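Local coordinates for protein TsrE (PDB 7CWW) that probably acts as a cyclase in the biosynthesis of a thiopeptide antibiotic in Streptomyces laurentii, at residues R343-E346 with E347-L351. Sequence-based numbering, arbitrary orientation.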
loop_
_atom_site.group_PDB
_atom_site.type_symbol
_atom_site.label_atom_id
_atom_site.label_comp_id
_atom_site.label_asym_id
_atom_site.label_seq_id
_atom_site.Cartn_x
_atom_site.Cartn_y
_atom_site.Cartn_z
ATOM N N ARG A 343 -10.823 3.010 -13.254
ATOM C CA ARG A 343 -11.560 2.967 -14.515
ATOM C C ARG A 343 -12.670 1.928 -14.463
ATOM O O ARG A 343 -13.775 2.164 -14.965
ATOM C CB ARG A 343 -10.614 2.662 -15.682
ATOM C CG ARG A 343 -9.657 3.787 -16.061
ATOM C CD ARG A 343 -10.355 4.956 -16.733
ATOM N NE ARG A 343 -11.213 4.543 -17.839
ATOM C CZ ARG A 343 -10.811 4.353 -19.091
ATOM N NH1 ARG A 343 -9.534 4.530 -19.441
ATOM N NH2 ARG A 343 -11.696 3.984 -20.001
ATOM N N ALA A 344 -12.397 0.763 -13.872
ATOM C CA ALA A 344 -13.431 -0.264 -13.792
ATOM C C ALA A 344 -14.593 0.183 -12.907
ATOM O O ALA A 344 -15.761 -0.044 -13.252
ATOM C CB ALA A 344 -12.833 -1.575 -13.286
ATOM N N PHE A 345 -14.305 0.807 -11.759
ATOM C CA PHE A 345 -15.383 1.410 -10.959
ATOM C C PHE A 345 -16.179 2.400 -11.797
ATOM O O PHE A 345 -17.415 2.389 -11.806
ATOM C CB PHE A 345 -14.799 2.152 -9.752
ATOM C CG PHE A 345 -14.725 1.350 -8.483
ATOM C CD1 PHE A 345 -15.867 0.831 -7.894
ATOM C CD2 PHE A 345 -13.502 1.179 -7.841
ATOM C CE1 PHE A 345 -15.791 0.129 -6.694
ATOM C CE2 PHE A 345 -13.409 0.483 -6.647
ATOM C CZ PHE A 345 -14.562 -0.048 -6.070
ATOM N N GLU A 346 -15.467 3.292 -12.496
ATOM C CA GLU A 346 -16.104 4.369 -13.242
ATOM C C GLU A 346 -17.076 3.835 -14.280
ATOM O O GLU A 346 -18.202 4.329 -14.400
ATOM C CB GLU A 346 -15.026 5.216 -13.917
ATOM C CG GLU A 346 -15.430 6.609 -14.263
ATOM C CD GLU A 346 -14.256 7.373 -14.851
ATOM O OE1 GLU A 346 -14.121 7.396 -16.094
ATOM O OE2 GLU A 346 -13.442 7.891 -14.055
ATOM N N GLU A 347 -16.642 2.851 -15.068
ATOM C CA GLU A 347 -17.504 2.313 -16.115
ATOM C C GLU A 347 -18.565 1.375 -15.557
ATOM O O GLU A 347 -19.703 1.367 -16.036
ATOM C CB GLU A 347 -16.671 1.577 -17.163
ATOM C CG GLU A 347 -16.020 2.489 -18.181
ATOM C CD GLU A 347 -15.253 1.718 -19.240
ATOM O OE1 GLU A 347 -15.221 0.467 -19.156
ATOM O OE2 GLU A 347 -14.686 2.367 -20.146
ATOM N N GLU A 348 -18.216 0.563 -14.563
ATOM C CA GLU A 348 -19.171 -0.431 -14.097
ATOM C C GLU A 348 -20.369 0.218 -13.416
ATOM O O GLU A 348 -21.494 -0.277 -13.551
ATOM C CB GLU A 348 -18.481 -1.435 -13.169
ATOM C CG GLU A 348 -19.365 -2.592 -12.725
ATOM C CD GLU A 348 -19.895 -3.412 -13.889
ATOM O OE1 GLU A 348 -19.270 -3.428 -14.971
ATOM O OE2 GLU A 348 -20.949 -4.041 -13.721
ATOM N N TYR A 349 -20.160 1.335 -12.715
ATOM C CA TYR A 349 -21.233 2.003 -11.988
ATOM C C TYR A 349 -21.586 3.367 -12.556
ATOM O O TYR A 349 -22.371 4.098 -11.931
ATOM C CB TYR A 349 -20.872 2.143 -10.506
ATOM C CG TYR A 349 -20.600 0.816 -9.838
ATOM C CD1 TYR A 349 -21.648 0.004 -9.405
ATOM C CD2 TYR A 349 -19.296 0.367 -9.656
ATOM C CE1 TYR A 349 -21.404 -1.222 -8.792
ATOM C CE2 TYR A 349 -19.034 -0.848 -9.052
ATOM C CZ TYR A 349 -20.085 -1.636 -8.609
ATOM O OH TYR A 349 -19.816 -2.843 -7.998
ATOM N N ASP A 350 -21.023 3.739 -13.707
ATOM C CA ASP A 350 -21.381 4.989 -14.380
ATOM C C ASP A 350 -21.142 6.192 -13.462
ATOM O O ASP A 350 -22.021 7.033 -13.250
ATOM C CB ASP A 350 -22.839 4.932 -14.861
ATOM C CG ASP A 350 -23.197 6.082 -15.781
ATOM O OD1 ASP A 350 -22.389 6.400 -16.680
ATOM O OD2 ASP A 350 -24.286 6.667 -15.604
ATOM N N LEU A 351 -19.942 6.258 -12.896
ATOM C CA LEU A 351 -19.619 7.268 -11.898
ATOM C C LEU A 351 -19.072 8.545 -12.531
ATOM O O LEU A 351 -18.455 8.525 -13.599
ATOM C CB LEU A 351 -18.604 6.720 -10.895
ATOM C CG LEU A 351 -19.043 5.442 -10.183
ATOM C CD1 LEU A 351 -18.007 5.015 -9.171
ATOM C CD2 LEU A 351 -20.417 5.682 -9.516
#
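Arg343 and Glu347, one turn apart near the end of helix 331-349, are joined by backbone and side chain alike. Glu347 is the chain to follow. Its CB lies 3.7 Å from Arg343 O, the same oxygen that takes the hydrogen bond from Glu347 N at 2.9 Å. CG sits beside the backbone N (chi1 -81°), still skirting Arg343 O, and the chain beyond runs out extended. At the tip, OE2 reaches the edge of the Arg343 guanidinium, near its plane, and the salt bridge to NH2 is weak at 3.4 Å; the two flat groups are turned 78° against each other. Glu347 has its stronger partner on helix 183-211, where Arg198 forms a salt bridge with OE2 and Tyr194 OH hydrogen-bonds OE1; within its own helix, Arg343 NH1 hydrogen-bonds Tyr339 OH. Two arginines beside it, Arg343 and Arg198, would favour the ionised Glu347 carboxylate.

On another side of the helix, Phe345 CD1 meets Tyr349 CE2 at 3.8 Å, the rings oblique to each other. Phe345 O accepts the third of three successive i+4 to i bonds, from Tyr349 N at 3.1 Å, and also lies 3.5 Å from Tyr349 CD2, at the ring edge. The chain then turns: Asp350 has positive phi, and Leu351 N bonds Glu346 O at 3.0 Å, in the carbonyl plane on a lone pair. That turn folds Leu351 CD1 back over Phe345 O.

This end of helix 331-349 packs against two others: Tyr349 on Leu205 and Val209 of helix 183-211, to which Glu348 is tied through Arg202 and Arg206, while Phe345 and Leu351 rest on Tyr166 of helix 163-177.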